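Local coordinates for glutamic acid/alanine-rich protein (Trypanosoma congolense, PDB 2Y44) that probably serves as a coat protein on the parasite cell surface, through an elongated, almost wholly helical ectodomain, at residues V30-E35 with R171-A176; V129-L134 with S165-V170; T20-A25 with K83-L88. All blocks are in the same frame, centred on the assembly; numbering follows the deposited sequence.

Interaction 1: V30-E35 with R171-A176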
# COMPACT_ATOMS: atom_id res chain seq x y z
N VAL A 30 9.03 -6.99 -0.22
CA VAL A 30 9.76 -8.21 -0.59
C VAL A 30 11.13 -7.86 -1.18
O VAL A 30 12.12 -8.52 -0.83
CB VAL A 30 8.95 -9.10 -1.57
CG1 VAL A 30 9.85 -10.15 -2.28
CG2 VAL A 30 7.82 -9.78 -0.82
N SER A 31 11.19 -6.87 -2.07
CA SER A 31 12.50 -6.47 -2.65
C SER A 31 13.41 -5.92 -1.54
O SER A 31 14.62 -6.22 -1.51
CB SER A 31 12.35 -5.46 -3.77
OG SER A 31 13.61 -5.06 -4.28
N SER A 32 12.86 -5.09 -0.67
CA SER A 32 13.65 -4.57 0.45
C SER A 32 14.22 -5.68 1.31
O SER A 32 15.38 -5.61 1.73
CB SER A 32 12.85 -3.61 1.34
OG SER A 32 12.56 -2.40 0.65
N ALA A 33 13.39 -6.67 1.66
CA ALA A 33 13.88 -7.77 2.55
C ALA A 33 14.92 -8.64 1.85
O ALA A 33 15.89 -9.07 2.48
CB ALA A 33 12.72 -8.66 3.03
N ARG A 34 14.77 -8.77 0.53
CA ARG A 34 15.76 -9.49 -0.27
C ARG A 34 17.09 -8.76 -0.23
O ARG A 34 18.11 -9.38 -0.01
CB ARG A 34 15.28 -9.70 -1.73
CG ARG A 34 16.39 -10.17 -2.68
CD ARG A 34 16.00 -9.89 -4.14
NE ARG A 34 16.22 -8.48 -4.46
CZ ARG A 34 15.46 -7.75 -5.28
NH1 ARG A 34 14.44 -8.31 -5.92
NH2 ARG A 34 15.76 -6.48 -5.49
N GLU A 35 17.06 -7.45 -0.44
CA GLU A 35 18.28 -6.69 -0.40
C GLU A 35 18.90 -6.72 0.99
O GLU A 35 20.13 -6.75 1.15
CB GLU A 35 18.04 -5.26 -0.84
CG GLU A 35 17.62 -5.18 -2.31
CD GLU A 35 17.42 -3.75 -2.75
OE1 GLU A 35 18.37 -2.97 -2.60
OE2 GLU A 35 16.31 -3.41 -3.23
N ARG A 171 7.80 1.86 4.14
CA ARG A 171 8.82 2.64 4.82
C ARG A 171 9.68 1.78 5.78
O ARG A 171 10.92 1.93 5.84
CB ARG A 171 8.19 3.82 5.58
CG ARG A 171 7.66 4.92 4.64
CD ARG A 171 7.24 6.18 5.42
NE ARG A 171 6.34 5.90 6.53
CZ ARG A 171 5.01 5.91 6.47
NH1 ARG A 171 4.37 6.21 5.33
NH2 ARG A 171 4.31 5.64 7.57
N THR A 172 9.00 1.01 6.62
CA THR A 172 9.65 0.19 7.65
C THR A 172 10.63 -0.82 7.04
O THR A 172 11.79 -0.93 7.48
CB THR A 172 8.59 -0.51 8.49
OG1 THR A 172 7.80 0.49 9.14
CG2 THR A 172 9.20 -1.43 9.53
N ALA A 173 10.22 -1.43 5.93
CA ALA A 173 11.10 -2.37 5.26
C ALA A 173 12.24 -1.67 4.52
O ALA A 173 13.37 -2.21 4.45
CB ALA A 173 10.28 -3.31 4.34
N GLY A 174 11.99 -0.45 4.04
CA GLY A 174 13.02 0.34 3.35
C GLY A 174 14.06 0.78 4.36
O GLY A 174 15.27 0.74 4.07
N GLU A 175 13.61 1.12 5.56
CA GLU A 175 14.55 1.52 6.65
C GLU A 175 15.40 0.34 7.07
O GLU A 175 16.61 0.49 7.31
CB GLU A 175 13.80 2.09 7.86
CG GLU A 175 14.66 2.24 9.15
CD GLU A 175 15.76 3.30 9.05
OE1 GLU A 175 15.79 4.09 8.07
OE2 GLU A 175 16.59 3.36 10.00
N ALA A 176 14.81 -0.84 7.08
CA ALA A 176 15.52 -2.03 7.48
C ALA A 176 16.60 -2.38 6.45
O ALA A 176 17.72 -2.67 6.83
CB ALA A 176 14.55 -3.21 7.67
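Ser32 meets Ala173 and Gly174 where helix 18-53 lies against helix 149-183, a worked example of how short side chains, here those of Ser32 and Ala173, let two helix backbones come close. The nearest CA atoms, those of Ser32 and Gly174, are 5.7 Å apart. The serine projects toward the partner helix, and its CB does most of the touching: it sits 3.5 Å from Ala173 O and 4.0 Å from Ala173 CB, so that a methylene is pressed against a carbonyl oxygen and a methyl group. With chi1 at -68°, which sets OG beside its own backbone N and anti to the carbonyl carbon, the hydroxyl oxygen comes within 3.9 Å of Gly174 CA, a van der Waals contact against bare backbone. No hydrogen bond joins the two segments; the polar end of Ser32 is instead bonded to Lys177 NZ, one turn further along helix 149-183, and weakly to Ala28 O on its own helix. Ala33, the next residue, turns to a third helix and packs on Ala74, Glu75 and Val78 of helix 57-107. The side chain of Glu35 touches Lys177 and Glu181. The contact belongs to a close parallel pair, helices 18-53 and 149-183, with 57-107 running against both, in an elongated three-helix bundle where a coiled coil is predicted to begin at Ala33.

Interaction 2: V129-L134 with S165-V170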
# COMPACT_ATOMS: atom_id res chain seq x y z
N VAL A 129 -2.60 5.28 -6.41
CA VAL A 129 -3.51 5.58 -5.31
C VAL A 129 -2.68 5.58 -4.02
O VAL A 129 -1.81 4.72 -3.84
CB VAL A 129 -4.66 4.52 -5.24
CG1 VAL A 129 -4.07 3.13 -5.29
CG2 VAL A 129 -5.50 4.67 -3.98
N THR A 130 -2.89 6.59 -3.19
CA THR A 130 -2.25 6.66 -1.89
C THR A 130 -3.30 6.88 -0.81
O THR A 130 -4.46 7.18 -1.09
CB THR A 130 -1.28 7.84 -1.84
OG1 THR A 130 -2.00 9.05 -2.07
CG2 THR A 130 -0.20 7.72 -2.93
N SER A 131 -2.91 6.74 0.45
CA SER A 131 -3.88 7.04 1.50
C SER A 131 -4.39 8.48 1.35
O SER A 131 -5.54 8.78 1.66
CB SER A 131 -3.26 6.80 2.87
OG SER A 131 -2.11 7.63 3.01
N LYS A 132 -3.54 9.38 0.88
CA LYS A 132 -3.96 10.78 0.68
C LYS A 132 -4.97 10.93 -0.49
O LYS A 132 -5.98 11.59 -0.34
CB LYS A 132 -2.76 11.68 0.38
CG LYS A 132 -3.14 13.15 0.29
CD LYS A 132 -2.10 13.99 -0.44
CE LYS A 132 -1.16 14.69 0.53
NZ LYS A 132 -0.01 15.30 -0.19
N SER A 133 -4.69 10.33 -1.64
CA SER A 133 -5.62 10.48 -2.80
C SER A 133 -6.98 9.81 -2.52
O SER A 133 -8.05 10.33 -2.88
CB SER A 133 -5.03 9.93 -4.09
OG SER A 133 -4.86 8.52 -4.00
N LEU A 134 -6.92 8.69 -1.82
CA LEU A 134 -8.12 7.96 -1.41
C LEU A 134 -8.92 8.77 -0.38
O LEU A 134 -10.11 9.00 -0.57
CB LEU A 134 -7.68 6.62 -0.85
CG LEU A 134 -8.66 5.68 -0.21
CD1 LEU A 134 -9.60 5.26 -1.33
CD2 LEU A 134 -7.86 4.46 0.34
N SER A 165 -1.32 1.63 6.45
CA SER A 165 -0.57 0.48 7.02
C SER A 165 0.42 -0.01 6.00
O SER A 165 1.56 -0.30 6.35
CB SER A 165 -1.47 -0.69 7.44
OG SER A 165 -2.21 -0.37 8.60
N LEU A 166 -0.03 -0.16 4.74
CA LEU A 166 0.88 -0.71 3.72
C LEU A 166 1.98 0.30 3.41
O LEU A 166 3.14 -0.06 3.19
CB LEU A 166 0.11 -1.01 2.42
CG LEU A 166 -0.68 -2.30 2.52
CD1 LEU A 166 -1.77 -2.32 1.44
CD2 LEU A 166 0.30 -3.51 2.39
N GLU A 167 1.63 1.59 3.46
CA GLU A 167 2.63 2.66 3.23
C GLU A 167 3.65 2.64 4.35
O GLU A 167 4.84 2.78 4.10
CB GLU A 167 1.97 4.04 3.12
CG GLU A 167 1.24 4.26 1.79
CD GLU A 167 0.19 5.36 1.87
OE1 GLU A 167 -0.01 5.94 2.96
OE2 GLU A 167 -0.44 5.62 0.82
N ASP A 168 3.19 2.39 5.58
CA ASP A 168 4.13 2.28 6.71
C ASP A 168 4.98 1.03 6.54
O ASP A 168 6.18 1.03 6.76
CB ASP A 168 3.42 2.21 8.05
CG ASP A 168 4.39 2.32 9.23
OD1 ASP A 168 5.13 3.33 9.31
OD2 ASP A 168 4.45 1.37 10.04
N ASP A 169 4.35 -0.06 6.11
CA ASP A 169 5.13 -1.27 5.83
C ASP A 169 6.28 -1.01 4.84
O ASP A 169 7.43 -1.41 5.10
CB ASP A 169 4.22 -2.33 5.23
CG ASP A 169 3.22 -2.87 6.19
OD1 ASP A 169 3.41 -2.75 7.42
OD2 ASP A 169 2.30 -3.50 5.67
N VAL A 170 5.98 -0.34 3.72
CA VAL A 170 6.99 0.03 2.73
C VAL A 170 8.15 0.83 3.36
O VAL A 170 9.31 0.41 3.27
CB VAL A 170 6.37 0.77 1.51
CG1 VAL A 170 7.45 1.36 0.60
CG2 VAL A 170 5.45 -0.22 0.71
O HOH W 1 0.20 3.98 -1.43
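A capping box opens helix 131-144, and the carboxylate of Glu167 on helix 149-183 docks on this helix start through Ser131. Thr130 is the N-cap: its OG1 accepts from Ser133 N at 3.0 Å, and Ser133 OG accepts in return from Thr130 N at 2.9 Å. The N-H of Ser131, between them in sequence, bonds to the neighbouring helix. It meets Glu167 OE2 at 2.7 Å in a nearly straight bond (167°), on the syn side and 18° out of the carboxylate plane. Ser131 OG gives the second bond, 2.7 Å to the syn lone pair of Glu167 OE1; chi1 of 59° sets this hydroxyl between its backbone N and carbonyl carbon, near its own N-H, so one residue grips both oxygens. Glu167 reaches across with its chain extended beyond CG. A water also donates to Glu167 OE2 (2.9 Å) and to Val129 O (3.2 Å), giving OE2 a second donor. The positive end of the helix dipole would probably stabilise the negative carboxylate. The arrangement, which joins helix 131-144 to helix 149-183, is a carboxylate bound by the backbone N-H and hydroxyl of one residue at the first turn of a helix whose N terminus is closed by a capping box.

Interaction 3: T20-A25 with K83-L88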
# COMPACT_ATOMS: atom_id res chain seq x y z
N THR A 20 -4.07 -3.40 -6.91
CA THR A 20 -2.80 -3.13 -7.57
C THR A 20 -1.85 -2.42 -6.63
O THR A 20 -0.69 -2.77 -6.55
CB THR A 20 -3.01 -2.36 -8.85
OG1 THR A 20 -3.67 -3.22 -9.78
CG2 THR A 20 -1.67 -1.93 -9.44
N ALA A 21 -2.34 -1.42 -5.91
CA ALA A 21 -1.51 -0.76 -4.88
C ALA A 21 -0.98 -1.72 -3.80
O ALA A 21 0.16 -1.59 -3.36
CB ALA A 21 -2.28 0.40 -4.24
N SER A 22 -1.84 -2.64 -3.33
CA SER A 22 -1.45 -3.63 -2.33
C SER A 22 -0.37 -4.52 -2.90
O SER A 22 0.63 -4.79 -2.26
CB SER A 22 -2.66 -4.50 -1.93
OG SER A 22 -3.62 -3.69 -1.28
N GLN A 23 -0.58 -5.01 -4.11
CA GLN A 23 0.41 -5.93 -4.65
C GLN A 23 1.74 -5.22 -4.83
O GLN A 23 2.79 -5.83 -4.65
CB GLN A 23 -0.09 -6.52 -5.96
CG GLN A 23 -1.26 -7.45 -5.78
CD GLN A 23 -2.14 -7.51 -7.03
OE1 GLN A 23 -1.94 -6.74 -7.97
NE2 GLN A 23 -3.14 -8.39 -7.02
N SER A 24 1.68 -3.95 -5.25
CA SER A 24 2.86 -3.11 -5.44
C SER A 24 3.60 -2.92 -4.12
O SER A 24 4.82 -3.05 -4.08
CB SER A 24 2.48 -1.74 -6.03
OG SER A 24 3.61 -0.89 -6.17
N ALA A 25 2.85 -2.67 -3.05
CA ALA A 25 3.48 -2.45 -1.74
C ALA A 25 4.16 -3.72 -1.29
O ALA A 25 5.30 -3.67 -0.79
CB ALA A 25 2.46 -1.94 -0.70
N LYS A 83 -0.31 -9.61 4.94
CA LYS A 83 -1.55 -9.63 5.72
C LYS A 83 -2.31 -8.34 5.50
O LYS A 83 -3.52 -8.34 5.28
CB LYS A 83 -1.24 -9.80 7.20
CG LYS A 83 -0.74 -11.20 7.59
CD LYS A 83 -0.26 -11.20 9.05
CE LYS A 83 0.31 -12.56 9.48
NZ LYS A 83 0.81 -12.49 10.92
N HIS A 84 -1.61 -7.22 5.58
CA HIS A 84 -2.24 -5.91 5.35
C HIS A 84 -2.83 -5.79 3.96
O HIS A 84 -3.91 -5.27 3.79
CB HIS A 84 -1.25 -4.79 5.60
CG HIS A 84 -0.76 -4.74 7.01
ND1 HIS A 84 0.45 -4.17 7.36
CD2 HIS A 84 -1.31 -5.18 8.16
CE1 HIS A 84 0.59 -4.22 8.67
NE2 HIS A 84 -0.45 -4.87 9.18
N ALA A 85 -2.15 -6.36 2.98
CA ALA A 85 -2.63 -6.30 1.61
C ALA A 85 -3.90 -7.13 1.45
O ALA A 85 -4.87 -6.68 0.80
CB ALA A 85 -1.53 -6.81 0.68
N ALA A 86 -3.88 -8.35 1.99
CA ALA A 86 -5.05 -9.26 1.83
C ALA A 86 -6.24 -8.72 2.66
O ALA A 86 -7.40 -8.85 2.23
CB ALA A 86 -4.71 -10.65 2.23
N ASP A 87 -5.96 -8.13 3.81
CA ASP A 87 -7.05 -7.51 4.61
C ASP A 87 -7.69 -6.38 3.79
O ASP A 87 -8.93 -6.24 3.73
CB ASP A 87 -6.52 -6.90 5.91
CG ASP A 87 -6.11 -7.93 6.97
OD1 ASP A 87 -6.39 -9.14 6.84
OD2 ASP A 87 -5.49 -7.49 7.96
N LEU A 88 -6.87 -5.54 3.19
CA LEU A 88 -7.41 -4.37 2.51
C LEU A 88 -8.19 -4.77 1.23
O LEU A 88 -9.29 -4.26 0.97
CB LEU A 88 -6.27 -3.41 2.13
CG LEU A 88 -6.67 -2.23 1.26
CD1 LEU A 88 -7.69 -1.34 2.00
CD2 LEU A 88 -5.43 -1.40 0.88
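No flat side chain enters the contact of Ser22 with Ala85 and Leu88; the one ring nearby, the imidazole of His84, leads away from helix 18-53. Its ND1 is hydrogen-bonded to Asp169 OD2, and its side chain also touches Leu166, both on helix 149-183. Between 20-25 and 83-88 the contact is small, and its three touching residues are all buried. Ser22 points at the partner helix and puts CB 3.7 Å from Ala85 CB, methylene against methyl. With side chains this short the backbones can approach closely, the CA atoms of Ser22 and Ala85 being 4.9 Å apart. Beyond this point the hydroxyl is carried past the alanine to Leu88, one of whose methyls, CD2, lies 3.6 Å from Ser22 OG. Leu88 presents that branch from a side chain whose CG is anti to the backbone N (chi1 173°). No hydrogen bond joins the two segments: Ser22 OG is bonded to Leu18 O, one turn back on its own helix, which satisfies this buried polar atom internally and lets the serine pack much as a small apolar residue would. Leu166 of helix 149-183 touches both Ser22 and Leu88, so a third helix closes over the pair. The contact joins the two antiparallel arms, 18-53 and 57-107, of a helical hairpin, which helix 149-183 completes as a three-helix bundle.

In the fold
From the N terminus, helix 18-53 first supplies 20-25 and then 30-35. The chain turns back into helix 57-107, where 83-88 returns to 20-25 and interaction 3 closes the first loop. It then passes through 129-134 and turns into helix 149-183, whose 165-170 closes interaction 2. The adjoining 171-176 at once closes interaction 1. Interaction 2 is thus nested within the loop of interaction 1, interactions 1 and 3 cross, and interactions 3 and 2 follow in series. Interactions 2 and 3 also touch, through packing of Val129 with Ala21 and Val170 with Ala25. Together they bind the three long helices and the shorter helix 131-144 into one elongated bundle.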